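Local coordinates for protein peptidoglycan N-acetylglucosamine deacetylase (Bacillus cereus, PDB 5N1P) that removes the N-acetyl group from N-acetylglucosamine residues of peptidoglycan, releasing acetate, as a metal-dependent hydrolase of the polysaccharide deacetylase (CE4) family, at residues A[52-56]-A[189-193]; A[63-69]-A[98-102]; A[141-146]-A[168-172]; A[149-155]-A[179-185]. The contacts are given in a common frame with arbitrary orientation. Residue numbers count along the deposited sequence, not the author numbering.

Interaction 1 of 4, residues A[52-56]-A[189-193]; sequences EGHYV and AYHEE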
loop_
_atom_site.group_PDB
_atom_site.type_symbol
_atom_site.label_atom_id
_atom_site.label_comp_id
_atom_site.label_asym_id
_atom_site.label_seq_id
_atom_site.Cartn_x
_atom_site.Cartn_y
_atom_site.Cartn_z
ATOM N N GLU A 52 -8.055 -13.096 3.068
ATOM C CA GLU A 52 -8.822 -12.424 4.111
ATOM C C GLU A 52 -9.414 -11.108 3.627
ATOM O O GLU A 52 -9.814 -10.266 4.427
ATOM C CB GLU A 52 -7.949 -12.239 5.361
ATOM C CG GLU A 52 -7.542 -13.617 5.904
ATOM C CD GLU A 52 -6.759 -13.589 7.203
ATOM O OE1 GLU A 52 -6.526 -12.501 7.754
ATOM O OE2 GLU A 52 -6.385 -14.682 7.680
ATOM N N GLY A 53 -9.493 -10.958 2.308
ATOM C CA GLY A 53 -10.258 -9.883 1.710
ATOM C C GLY A 53 -9.474 -8.638 1.367
ATOM O O GLY A 53 -10.043 -7.636 0.933
ATOM N N HIS A 54 -8.162 -8.681 1.561
ATOM C CA HIS A 54 -7.356 -7.506 1.285
ATOM C C HIS A 54 -6.865 -7.524 -0.140
ATOM O O HIS A 54 -6.766 -8.578 -0.760
ATOM C CB HIS A 54 -6.173 -7.434 2.252
ATOM C CG HIS A 54 -6.587 -7.603 3.677
ATOM N ND1 HIS A 54 -7.315 -6.650 4.353
ATOM C CD2 HIS A 54 -6.414 -8.637 4.532
ATOM C CE1 HIS A 54 -7.557 -7.083 5.584
ATOM N NE2 HIS A 54 -7.026 -8.284 5.712
ATOM N N TYR A 55 -6.560 -6.348 -0.661
ATOM C CA TYR A 55 -5.984 -6.285 -1.989
ATOM C C TYR A 55 -4.465 -6.437 -1.919
ATOM O O TYR A 55 -3.816 -5.769 -1.138
ATOM C CB TYR A 55 -6.336 -4.966 -2.678
ATOM C CG TYR A 55 -5.871 -4.970 -4.112
ATOM C CD1 TYR A 55 -4.609 -4.487 -4.447
ATOM C CD2 TYR A 55 -6.675 -5.469 -5.118
ATOM C CE1 TYR A 55 -4.162 -4.507 -5.766
ATOM C CE2 TYR A 55 -6.244 -5.485 -6.450
ATOM C CZ TYR A 55 -4.996 -4.994 -6.755
ATOM O OH TYR A 55 -4.565 -4.999 -8.067
ATOM N N VAL A 56 -3.925 -7.323 -2.750
ATOM C CA VAL A 56 -2.482 -7.495 -2.866
ATOM C C VAL A 56 -1.990 -6.953 -4.206
ATOM O O VAL A 56 -2.381 -7.438 -5.264
ATOM C CB VAL A 56 -2.075 -8.963 -2.745
ATOM C CG1 VAL A 56 -0.595 -9.096 -2.962
ATOM C CG2 VAL A 56 -2.491 -9.509 -1.372
ATOM N N ALA A 189 -10.747 -2.372 1.038
ATOM C CA ALA A 189 -9.597 -2.650 0.192
ATOM C C ALA A 189 -9.795 -1.982 -1.157
ATOM O O ALA A 189 -10.908 -1.644 -1.539
ATOM C CB ALA A 189 -9.410 -4.137 0.006
ATOM N N TYR A 190 -8.704 -1.815 -1.886
ATOM C CA TYR A 190 -8.794 -1.459 -3.285
ATOM C C TYR A 190 -9.509 -2.530 -4.061
ATOM O O TYR A 190 -9.369 -3.709 -3.797
ATOM C CB TYR A 190 -7.405 -1.228 -3.879
ATOM C CG TYR A 190 -7.388 -0.950 -5.365
ATOM C CD1 TYR A 190 -7.568 0.345 -5.850
ATOM C CD2 TYR A 190 -7.157 -1.975 -6.289
ATOM C CE1 TYR A 190 -7.541 0.610 -7.214
ATOM C CE2 TYR A 190 -7.132 -1.722 -7.648
ATOM C CZ TYR A 190 -7.312 -0.421 -8.105
ATOM O OH TYR A 190 -7.269 -0.215 -9.470
ATOM N N HIS A 191 -10.222 -2.075 -5.081
ATOM C CA HIS A 191 -11.084 -2.872 -5.958
ATOM C C HIS A 191 -10.840 -2.520 -7.439
ATOM O O HIS A 191 -11.103 -1.395 -7.854
ATOM C CB HIS A 191 -12.456 -2.588 -5.402
ATOM C CG HIS A 191 -12.808 -3.421 -4.213
ATOM N ND1 HIS A 191 -12.421 -3.127 -2.922
ATOM C CD2 HIS A 191 -13.850 -4.276 -4.096
ATOM C CE1 HIS A 191 -13.035 -3.947 -2.083
ATOM N NE2 HIS A 191 -13.924 -4.649 -2.780
ATOM N N GLU A 192 -10.218 -3.464 -8.167
ATOM C CA GLU A 192 -9.835 -3.235 -9.564
ATOM C C GLU A 192 -11.025 -2.804 -10.421
ATOM O O GLU A 192 -10.903 -1.914 -11.270
ATOM C CB GLU A 192 -9.184 -4.475 -10.181
ATOM C CG GLU A 192 -7.709 -4.630 -9.830
ATOM C CD GLU A 192 -7.059 -5.897 -10.380
ATOM O OE1 GLU A 192 -7.660 -6.594 -11.226
ATOM O OE2 GLU A 192 -5.932 -6.201 -9.936
ATOM N N GLU A 193 -12.177 -3.423 -10.188
ATOM C CA GLU A 193 -13.373 -3.100 -10.956
ATOM C C GLU A 193 -13.958 -1.735 -10.577
ATOM O O GLU A 193 -14.864 -1.234 -11.250
ATOM C CB GLU A 193 -14.433 -4.189 -10.766
ATOM C CG GLU A 193 -14.924 -4.356 -9.323
ATOM C CD GLU A 193 -14.022 -5.246 -8.461
ATOM O OE1 GLU A 193 -12.803 -5.333 -8.729
ATOM O OE2 GLU A 193 -14.543 -5.869 -7.508
#
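Two tyrosine rings make the aromatic part of this contact. Tyr190 turns its edge toward one face of Tyr55, with ring centroids 4.9 Å apart and planes at 76°, an edge-to-face (T-shaped) pair whose closest carbons are Tyr55 CE2 and Tyr190 CD2 at 3.6 Å. One polar bond crosses: Tyr55 OH donates to Glu192 OE2 at 2.6 Å. Ala189 CB packs 4.2 Å from Tyr55 CB and rests against the backbone where the chain enters the strand, 3.7 Å from both Tyr55 N and Gly53 O. That entry is prepared by Gly53, the positive-phi C-prime residue of a Schellman motif that closes helix 43-51. Strand 55-58 runs beside strand 31-34 in the parallel sheet of the NodB homology (CE4) fold, and the contact fastens the loop after strand 185-187 to the N-terminal start of strand 55-58. Beyond it, Tyr55 OH also accepts from Leu95 N and Glu192 OE2 from Lys94 N, tying in the start of strand 95-96.

Interaction 2 of 4, residues A[63-69]-A[98-102]; sequences HNFAKLY and PPYGS. With ZN (zinc ion), chain F; 8GK (~{N}-oxidanylnaphthalene-1-carboxamide), chain E.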
loop_
_atom_site.group_PDB
_atom_site.type_symbol
_atom_site.label_atom_id
_atom_site.label_comp_id
_atom_site.label_asym_id
_atom_site.label_seq_id
_atom_site.Cartn_x
_atom_site.Cartn_y
_atom_site.Cartn_z
ATOM N N HIS A 63 13.115 -1.881 -5.415
ATOM C CA HIS A 63 12.850 -0.637 -4.690
ATOM C C HIS A 63 13.995 0.359 -4.905
ATOM O O HIS A 63 14.336 1.140 -4.011
ATOM C CB HIS A 63 12.644 -0.918 -3.193
ATOM C CG HIS A 63 11.808 0.105 -2.482
ATOM N ND1 HIS A 63 12.276 1.359 -2.154
ATOM C CD2 HIS A 63 10.543 0.038 -1.999
ATOM C CE1 HIS A 63 11.331 2.030 -1.520
ATOM N NE2 HIS A 63 10.271 1.248 -1.407
ATOM N N ASN A 64 14.581 0.315 -6.099
ATOM C CA ASN A 64 15.745 1.135 -6.428
ATOM C C ASN A 64 15.342 2.282 -7.355
ATOM O O ASN A 64 14.970 2.053 -8.495
ATOM C CB ASN A 64 16.826 0.265 -7.076
ATOM C CG ASN A 64 18.107 1.031 -7.373
ATOM O OD1 ASN A 64 18.113 1.982 -8.158
ATOM N ND2 ASN A 64 19.206 0.602 -6.757
ATOM N N PHE A 65 15.413 3.508 -6.848
ATOM C CA PHE A 65 15.009 4.702 -7.597
ATOM C C PHE A 65 15.672 4.817 -8.974
ATOM O O PHE A 65 15.005 5.062 -9.978
ATOM C CB PHE A 65 15.318 5.945 -6.765
ATOM C CG PHE A 65 14.776 7.216 -7.348
ATOM C CD1 PHE A 65 15.525 7.964 -8.236
ATOM C CD2 PHE A 65 13.514 7.673 -6.981
ATOM C CE1 PHE A 65 15.027 9.143 -8.767
ATOM C CE2 PHE A 65 13.009 8.853 -7.514
ATOM C CZ PHE A 65 13.769 9.584 -8.406
ATOM N N ALA A 66 16.985 4.644 -9.018
ATOM C CA ALA A 66 17.721 4.772 -10.273
ATOM C C ALA A 66 17.303 3.719 -11.308
ATOM O O ALA A 66 17.138 4.024 -12.496
ATOM C CB ALA A 66 19.223 4.692 -10.007
ATOM N N LYS A 67 17.145 2.478 -10.860
ATOM C CA LYS A 67 16.723 1.402 -11.752
ATOM C C LYS A 67 15.305 1.610 -12.272
ATOM O O LYS A 67 15.046 1.446 -13.468
ATOM C CB LYS A 67 16.812 0.040 -11.047
ATOM C CG LYS A 67 18.246 -0.423 -10.791
ATOM C CD LYS A 67 18.271 -1.771 -10.080
ATOM C CE LYS A 67 19.710 -2.245 -9.857
ATOM N NZ LYS A 67 19.747 -3.547 -9.124
ATOM N N LEU A 68 14.391 1.964 -11.378
ATOM C CA LEU A 68 12.991 2.070 -11.750
ATOM C C LEU A 68 12.688 3.217 -12.696
ATOM O O LEU A 68 11.939 3.051 -13.661
ATOM C CB LEU A 68 12.129 2.227 -10.500
ATOM C CG LEU A 68 12.114 1.038 -9.541
ATOM C CD1 LEU A 68 11.574 1.447 -8.173
ATOM C CD2 LEU A 68 11.265 -0.084 -10.109
ATOM N N TYR A 69 13.251 4.387 -12.409
ATOM C CA TYR A 69 12.813 5.599 -13.095
ATOM C C TYR A 69 13.823 6.069 -14.132
ATOM O O TYR A 69 13.489 6.157 -15.311
ATOM C CB TYR A 69 12.500 6.687 -12.064
ATOM C CG TYR A 69 11.492 6.168 -11.060
ATOM C CD1 TYR A 69 10.237 5.726 -11.478
ATOM C CD2 TYR A 69 11.796 6.091 -9.709
ATOM C CE1 TYR A 69 9.302 5.224 -10.576
ATOM C CE2 TYR A 69 10.868 5.591 -8.798
ATOM C CZ TYR A 69 9.627 5.157 -9.246
ATOM O OH TYR A 69 8.711 4.653 -8.357
ATOM N N PRO A 98 4.240 3.114 -6.588
ATOM C CA PRO A 98 5.643 3.407 -6.916
ATOM C C PRO A 98 6.503 3.608 -5.680
ATOM O O PRO A 98 6.151 4.396 -4.804
ATOM C CB PRO A 98 5.578 4.729 -7.709
ATOM C CG PRO A 98 4.140 4.911 -8.073
ATOM C CD PRO A 98 3.320 4.178 -7.033
ATOM N N PRO A 99 7.641 2.910 -5.612
ATOM C CA PRO A 99 8.599 3.302 -4.585
ATOM C C PRO A 99 8.942 4.794 -4.714
ATOM O O PRO A 99 9.179 5.275 -5.818
ATOM C CB PRO A 99 9.802 2.418 -4.889
ATOM C CG PRO A 99 9.202 1.175 -5.481
ATOM C CD PRO A 99 8.037 1.672 -6.304
ATOM N N TYR A 100 8.942 5.501 -3.587
ATOM C CA TYR A 100 9.225 6.941 -3.516
ATOM C C TYR A 100 8.127 7.794 -4.154
ATOM O O TYR A 100 8.281 9.015 -4.294
ATOM C CB TYR A 100 10.597 7.272 -4.136
ATOM C CG TYR A 100 11.667 6.361 -3.590
ATOM C CD1 TYR A 100 12.141 6.507 -2.283
ATOM C CD2 TYR A 100 12.165 5.321 -4.352
ATOM C CE1 TYR A 100 13.102 5.643 -1.773
ATOM C CE2 TYR A 100 13.116 4.457 -3.849
ATOM C CZ TYR A 100 13.577 4.621 -2.560
ATOM O OH TYR A 100 14.516 3.738 -2.069
ATOM N N GLY A 101 7.005 7.169 -4.500
ATOM C CA GLY A 101 5.903 7.894 -5.126
ATOM C C GLY A 101 6.154 8.137 -6.609
ATOM O O GLY A 101 7.278 8.008 -7.075
ATOM N N SER A 102 5.116 8.506 -7.349
ATOM C CA SER A 102 5.245 8.645 -8.806
ATOM C C SER A 102 5.924 9.922 -9.278
ATOM O O SER A 102 6.319 10.005 -10.443
ATOM C CB SER A 102 3.870 8.567 -9.477
ATOM O OG SER A 102 3.059 9.665 -9.105
HETATM ZN ZN ZN F . 8.468 1.470 -0.272
HETATM C C1 8GK E . 7.673 4.384 -0.433
HETATM C C2 8GK E . 8.105 5.805 -0.280
HETATM C C3 8GK E . 9.376 6.055 0.216
HETATM C C4 8GK E . 9.816 7.367 0.352
HETATM C C5 8GK E . 8.990 8.429 -0.020
HETATM C C6 8GK E . 7.718 8.175 -0.520
HETATM C C7 8GK E . 7.279 6.859 -0.654
HETATM C C8 8GK E . 11.087 7.602 0.857
HETATM C C9 8GK E . 11.915 6.547 1.230
HETATM C C10 8GK E . 11.471 5.236 1.096
HETATM C C11 8GK E . 10.201 4.997 0.586
HETATM O O12 8GK E . 8.249 3.726 -1.276
HETATM N N13 8GK E . 6.728 3.849 0.339
HETATM O O14 8GK E . 6.861 2.498 0.658
HETATM O O HOH W 1 16.560 3.795 -4.194
HETATM O O HOH W 2 9.505 2.318 1.591
#
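The loop 98-102 pushes a proline and a tyrosine into the uneven surface of 63-69. Pro99 is the central bump: its CB sits over the face of the His63 imidazole, 3.6 Å from the ring centroid and 5° off the normal, a CH-pi contact, while Pro99 CG meets Leu68 CD1 at 3.6 Å. His63 and Leu68 thus line the hollow that takes the proline ring. Beside it, Tyr100 lies between His63 and Phe65, which turn their edges toward opposite faces of its ring, in two offset edge-to-face pairs with centroids 4.9 and 5.9 Å apart. Water 1 bonds both Phe65 N and Tyr100 OH, each at 2.9 Å. At the other end Tyr69 reaches across to donate from OH to Pro99 O at 2.7 Å, with Pro98 CB 3.2 Å from that same OH.

This fit shapes the active site. His63 NE2 binds the zinc at 2.1 Å, alongside Asp10 and His59, and the hydroxamate inhibitor chelates the metal through O12 and O14. Tyr100 N donates to inhibitor O12 at 3.0 Å; the type II turn from Pro98 to Gly101 carries that amide.

Asn64 caps helix 65-70 through OD1, which accepts from Lys67 N at 2.9 Å. Segment 98-102 lies in the loop between strand 95-96 and helix 108-116, and helix 74-89 covers it, Tyr74 touching Pro98 and Met78 touching Pro99.

Interaction 3 of 4, residues A[141-146]-A[168-172]; sequences AAAQIA and QSVAA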
loop_
_atom_site.group_PDB
_atom_site.type_symbol
_atom_site.label_atom_id
_atom_site.label_comp_id
_atom_site.label_asym_id
_atom_site.label_seq_id
_atom_site.Cartn_x
_atom_site.Cartn_y
_atom_site.Cartn_z
ATOM N N ALA A 141 5.194 6.102 19.734
ATOM C CA ALA A 141 5.332 6.361 18.302
ATOM C C ALA A 141 4.012 6.105 17.596
ATOM O O ALA A 141 3.608 6.876 16.727
ATOM C CB ALA A 141 6.437 5.484 17.694
ATOM N N ALA A 142 3.349 5.016 17.980
ATOM C CA ALA A 142 2.061 4.642 17.407
ATOM C C ALA A 142 1.007 5.721 17.613
ATOM O O ALA A 142 0.242 6.032 16.696
ATOM C CB ALA A 142 1.577 3.314 18.005
ATOM N N ALA A 143 0.961 6.280 18.819
ATOM C CA ALA A 143 0.001 7.333 19.127
ATOM C C ALA A 143 0.235 8.551 18.232
ATOM O O ALA A 143 -0.716 9.176 17.757
ATOM C CB ALA A 143 0.087 7.722 20.602
ATOM N N GLN A 144 1.505 8.878 18.002
ATOM C CA GLN A 144 1.869 10.023 17.166
ATOM C C GLN A 144 1.520 9.762 15.701
ATOM O O GLN A 144 1.039 10.639 14.993
ATOM C CB GLN A 144 3.361 10.337 17.306
ATOM C CG GLN A 144 3.848 11.484 16.427
ATOM C CD GLN A 144 3.357 12.844 16.873
ATOM O OE1 GLN A 144 2.841 13.625 16.068
ATOM N NE2 GLN A 144 3.538 13.149 18.154
ATOM N N ILE A 145 1.770 8.546 15.248
ATOM C CA ILE A 145 1.395 8.158 13.893
ATOM C C ILE A 145 -0.119 8.231 13.708
ATOM O O ILE A 145 -0.614 8.734 12.693
ATOM C CB ILE A 145 1.907 6.750 13.582
ATOM C CG1 ILE A 145 3.428 6.780 13.508
ATOM C CG2 ILE A 145 1.320 6.230 12.269
ATOM C CD1 ILE A 145 4.062 5.401 13.552
ATOM N N ALA A 146 -0.857 7.756 14.706
ATOM C CA ALA A 146 -2.303 7.797 14.634
ATOM C C ALA A 146 -2.788 9.246 14.516
ATOM O O ALA A 146 -3.657 9.543 13.697
ATOM C CB ALA A 146 -2.921 7.108 15.840
ATOM N N GLN A 168 5.965 0.141 14.863
ATOM C CA GLN A 168 5.182 1.276 15.335
ATOM C C GLN A 168 3.990 1.552 14.416
ATOM O O GLN A 168 2.961 2.046 14.868
ATOM C CB GLN A 168 6.069 2.522 15.490
ATOM C CG GLN A 168 6.543 3.171 14.203
ATOM C CD GLN A 168 7.823 2.578 13.647
ATOM O OE1 GLN A 168 8.249 1.493 14.046
ATOM N NE2 GLN A 168 8.455 3.304 12.723
ATOM N N SER A 169 4.124 1.220 13.133
ATOM C CA SER A 169 3.031 1.375 12.181
ATOM C C SER A 169 1.904 0.412 12.491
ATOM O O SER A 169 0.739 0.785 12.556
ATOM C CB SER A 169 3.527 1.136 10.750
ATOM O OG SER A 169 4.693 1.897 10.500
ATOM N N VAL A 170 2.260 -0.849 12.673
ATOM C CA VAL A 170 1.262 -1.858 12.995
ATOM C C VAL A 170 0.561 -1.526 14.325
ATOM O O VAL A 170 -0.667 -1.675 14.457
ATOM C CB VAL A 170 1.925 -3.256 13.017
ATOM C CG1 VAL A 170 0.942 -4.316 13.517
ATOM C CG2 VAL A 170 2.439 -3.585 11.623
ATOM N N ALA A 171 1.315 -1.013 15.292
ATOM C CA ALA A 171 0.749 -0.657 16.589
ATOM C C ALA A 171 -0.209 0.539 16.520
ATOM O O ALA A 171 -1.058 0.721 17.386
ATOM C CB ALA A 171 1.865 -0.365 17.574
ATOM N N ALA A 172 -0.064 1.348 15.477
ATOM C CA ALA A 172 -0.885 2.540 15.342
ATOM C C ALA A 172 -2.260 2.212 14.774
ATOM O O ALA A 172 -3.189 3.006 14.885
ATOM C CB ALA A 172 -0.175 3.572 14.442
#
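Here two helices cross closely through alanine-rich faces, where helix 138-152 meets the beginning of helix 167-182. The axes of the short segments approach to 7.8 Å at a signed crossing angle of -64°, and the nearest CA atoms, of Ala142 and Ala172, are just 4.2 Å apart. Small side chains permit this: Ala142 CB lies 3.7 Å from Ala171 CB and 4.0 Å from Ala172 CB, while Ala172 CB also comes within 3.4 Å of Ala142 O. Ile145 packs alongside, its CG2 3.7 Å from Ala172 CB and its CD1 3.4 Å from Gln168 CG. Ala141 CB meets Gln168 CB at 3.7 Å. The amide end of Gln168 leads away, to Asn134 and the backbone of Asp130. Ser169 OG likewise bonds Asp130, and its side chain lies about 5 Å from that of His163, the probable proton donor at the end of strand 157-163. That strand joins the two helices into a helix-strand-helix unit (138-152, 157-163, 167-182) of the distorted beta/alpha barrel typical of NodB (CE4) deacetylases.

Interaction 4 of 4, residues A[149-155]-A[179-185]; sequences VLTNATK and GLKEKGY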
loop_
_atom_site.group_PDB
_atom_site.type_symbol
_atom_site.label_atom_id
_atom_site.label_comp_id
_atom_site.label_asym_id
_atom_site.label_seq_id
_atom_site.Cartn_x
_atom_site.Cartn_y
_atom_site.Cartn_z
ATOM N N VAL A 149 -2.260 10.649 10.997
ATOM C CA VAL A 149 -3.303 10.206 10.086
ATOM C C VAL A 149 -4.643 10.879 10.371
ATOM O O VAL A 149 -5.260 11.441 9.461
ATOM C CB VAL A 149 -3.484 8.685 10.148
ATOM C CG1 VAL A 149 -4.689 8.256 9.309
ATOM C CG2 VAL A 149 -2.226 8.006 9.654
ATOM N N LEU A 150 -5.078 10.832 11.631
ATOM C CA LEU A 150 -6.437 11.235 11.999
ATOM C C LEU A 150 -6.754 12.684 11.670
ATOM O O LEU A 150 -7.882 13.008 11.289
ATOM C CB LEU A 150 -6.685 10.991 13.494
ATOM C CG LEU A 150 -6.744 9.510 13.873
ATOM C CD1 LEU A 150 -6.905 9.325 15.382
ATOM C CD2 LEU A 150 -7.848 8.807 13.108
ATOM N N THR A 151 -5.766 13.558 11.805
ATOM C CA THR A 151 -6.009 14.973 11.570
ATOM C C THR A 151 -6.036 15.293 10.078
ATOM O O THR A 151 -6.750 16.200 9.643
ATOM C CB THR A 151 -4.953 15.847 12.267
ATOM O OG1 THR A 151 -3.663 15.595 11.699
ATOM C CG2 THR A 151 -4.914 15.546 13.760
ATOM N N ASN A 152 -5.268 14.534 9.297
ATOM C CA ASN A 152 -5.189 14.745 7.854
ATOM C C ASN A 152 -6.381 14.162 7.095
ATOM O O ASN A 152 -6.484 14.323 5.882
ATOM C CB ASN A 152 -3.896 14.139 7.289
ATOM C CG ASN A 152 -2.680 15.014 7.532
ATOM O OD1 ASN A 152 -2.135 15.046 8.633
ATOM N ND2 ASN A 152 -2.256 15.740 6.502
ATOM N N ALA A 153 -7.268 13.475 7.807
ATOM C CA ALA A 153 -8.412 12.819 7.176
ATOM C C ALA A 153 -9.621 13.747 7.101
ATOM O O ALA A 153 -10.286 13.987 8.104
ATOM C CB ALA A 153 -8.770 11.551 7.926
ATOM N N THR A 154 -9.906 14.252 5.905
ATOM C CA THR A 154 -10.982 15.220 5.712
ATOM C C THR A 154 -11.879 14.889 4.513
ATOM O O THR A 154 -13.089 15.138 4.545
ATOM C CB THR A 154 -10.411 16.633 5.516
ATOM O OG1 THR A 154 -9.473 16.619 4.433
ATOM C CG2 THR A 154 -9.694 17.090 6.768
ATOM N N LYS A 155 -11.274 14.341 3.462
ATOM C CA LYS A 155 -11.966 14.058 2.201
ATOM C C LYS A 155 -12.806 12.780 2.269
ATOM O O LYS A 155 -12.543 11.910 3.105
ATOM C CB LYS A 155 -10.951 13.938 1.057
ATOM C CG LYS A 155 -9.901 15.028 1.022
ATOM C CD LYS A 155 -8.766 14.645 0.085
ATOM C CE LYS A 155 -7.488 15.362 0.476
ATOM N NZ LYS A 155 -7.208 15.184 1.929
ATOM N N GLY A 179 -10.322 6.046 15.383
ATOM C CA GLY A 179 -10.420 7.455 15.058
ATOM C C GLY A 179 -11.152 7.743 13.761
ATOM O O GLY A 179 -11.864 8.738 13.658
ATOM N N LEU A 180 -10.984 6.884 12.760
ATOM C CA LEU A 180 -11.650 7.124 11.487
ATOM C C LEU A 180 -13.092 6.620 11.458
ATOM O O LEU A 180 -13.935 7.208 10.779
ATOM C CB LEU A 180 -10.852 6.491 10.342
ATOM C CG LEU A 180 -9.456 7.085 10.160
ATOM C CD1 LEU A 180 -8.717 6.399 9.022
ATOM C CD2 LEU A 180 -9.539 8.581 9.921
ATOM N N LYS A 181 -13.376 5.536 12.178
ATOM C CA LYS A 181 -14.745 5.016 12.268
ATOM C C LYS A 181 -15.657 6.047 12.909
ATOM O O LYS A 181 -16.812 6.208 12.510
ATOM C CB LYS A 181 -14.797 3.712 13.071
ATOM C CG LYS A 181 -14.256 2.496 12.330
ATOM C CD LYS A 181 -14.451 1.213 13.127
ATOM C CE LYS A 181 -13.849 0.016 12.399
ATOM N NZ LYS A 181 -14.056 -1.258 13.142
ATOM N N GLU A 182 -15.114 6.744 13.900
ATOM C CA GLU A 182 -15.846 7.782 14.609
ATOM C C GLU A 182 -16.204 8.919 13.665
ATOM O O GLU A 182 -17.225 9.585 13.842
ATOM C CB GLU A 182 -15.023 8.299 15.791
ATOM C CG GLU A 182 -15.189 7.475 17.058
ATOM C CD GLU A 182 -14.049 7.669 18.043
ATOM O OE1 GLU A 182 -13.208 8.562 17.812
ATOM O OE2 GLU A 182 -14.005 6.938 19.057
ATOM N N LYS A 183 -15.374 9.123 12.646
ATOM C CA LYS A 183 -15.609 10.197 11.688
ATOM C C LYS A 183 -16.346 9.716 10.453
ATOM O O LYS A 183 -16.407 10.418 9.445
ATOM C CB LYS A 183 -14.298 10.848 11.294
ATOM C CG LYS A 183 -13.464 11.221 12.486
ATOM C CD LYS A 183 -12.045 11.514 12.075
ATOM C CE LYS A 183 -11.970 12.710 11.155
ATOM N NZ LYS A 183 -10.607 13.297 11.190
ATOM N N GLY A 184 -16.913 8.519 10.550
ATOM C CA GLY A 184 -17.811 8.015 9.532
ATOM C C GLY A 184 -17.130 7.384 8.336
ATOM O O GLY A 184 -17.762 7.213 7.297
ATOM N N TYR A 185 -15.850 7.041 8.471
ATOM C CA TYR A 185 -15.150 6.300 7.418
ATOM C C TYR A 185 -15.429 4.805 7.541
ATOM O O TYR A 185 -15.470 4.263 8.645
ATOM C CB TYR A 185 -13.627 6.533 7.469
ATOM C CG TYR A 185 -13.159 7.887 6.982
ATOM C CD1 TYR A 185 -12.936 8.132 5.630
ATOM C CD2 TYR A 185 -12.938 8.925 7.878
ATOM C CE1 TYR A 185 -12.502 9.379 5.190
ATOM C CE2 TYR A 185 -12.506 10.162 7.451
ATOM C CZ TYR A 185 -12.297 10.394 6.114
ATOM O OH TYR A 185 -11.869 11.641 5.706
#
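Lys183 supplies two of the three hydrogen bonds here: its NZ donates to Leu150 O at 2.7 Å and to Ala153 O at 3.2 Å. Both acceptors are backbone carbonyls near the C-terminal end of helix 138-152. The third comes from Tyr185, whose OH donates to Lys155 O at 2.7 Å. The ammonium group of Lys155 turns elsewhere, to a salt bridge with Glu158.

Beneath these bonds lies an apolar layer. Leu180 CD2 touches Leu150 CD2 at 3.6 Å and Ala153 CB at 3.7 Å, with Val149 farther off, and Ala153 CB also rests 4.0 Å from Tyr185 CE2. Leu150 CD2 approaches Gly179 CA to 3.5 Å; an ideal CB on that glycine would clash with the leucine methyl. Deeper still, Leu180 and Val149 both reach Ile160 of strand 157-163. Gly184, with positive phi, is the C-prime residue of the Schellman motif that ends helix 167-182 and turns the chain into strand 185-187.

The polar chemistry depends on carbonyls rather than acidic side chains: Lys183 satisfies main-chain oxygens near the helix end and Tyr185 one in the loop that follows, joining the exits of two helices over a leucine-alanine layer.

How the interactions relate
Interactions 1, 2 and 3 are largely buried, while interaction 4 is partly open to solvent. Interactions 3 and 4 hold the same pair, helices 138-152 and 167-182, at sites 15 Å apart between centres: alanine packing at the close crossing gives way to lysine and tyrosine hydrogen bonds to carbonyls where the helices end. Interaction 2 alone includes zinc ligation, combining aromatic and proline packing with inhibitor binding. Interaction 1, on the opposite side of the chain's centre from it, pairs aromatic packing with a tyrosine-to-carboxylate hydrogen bond. Along the chain, interaction 1 closes a loop that contains the other three, and its segment 189-193 follows soon after 179-185 of interaction 4.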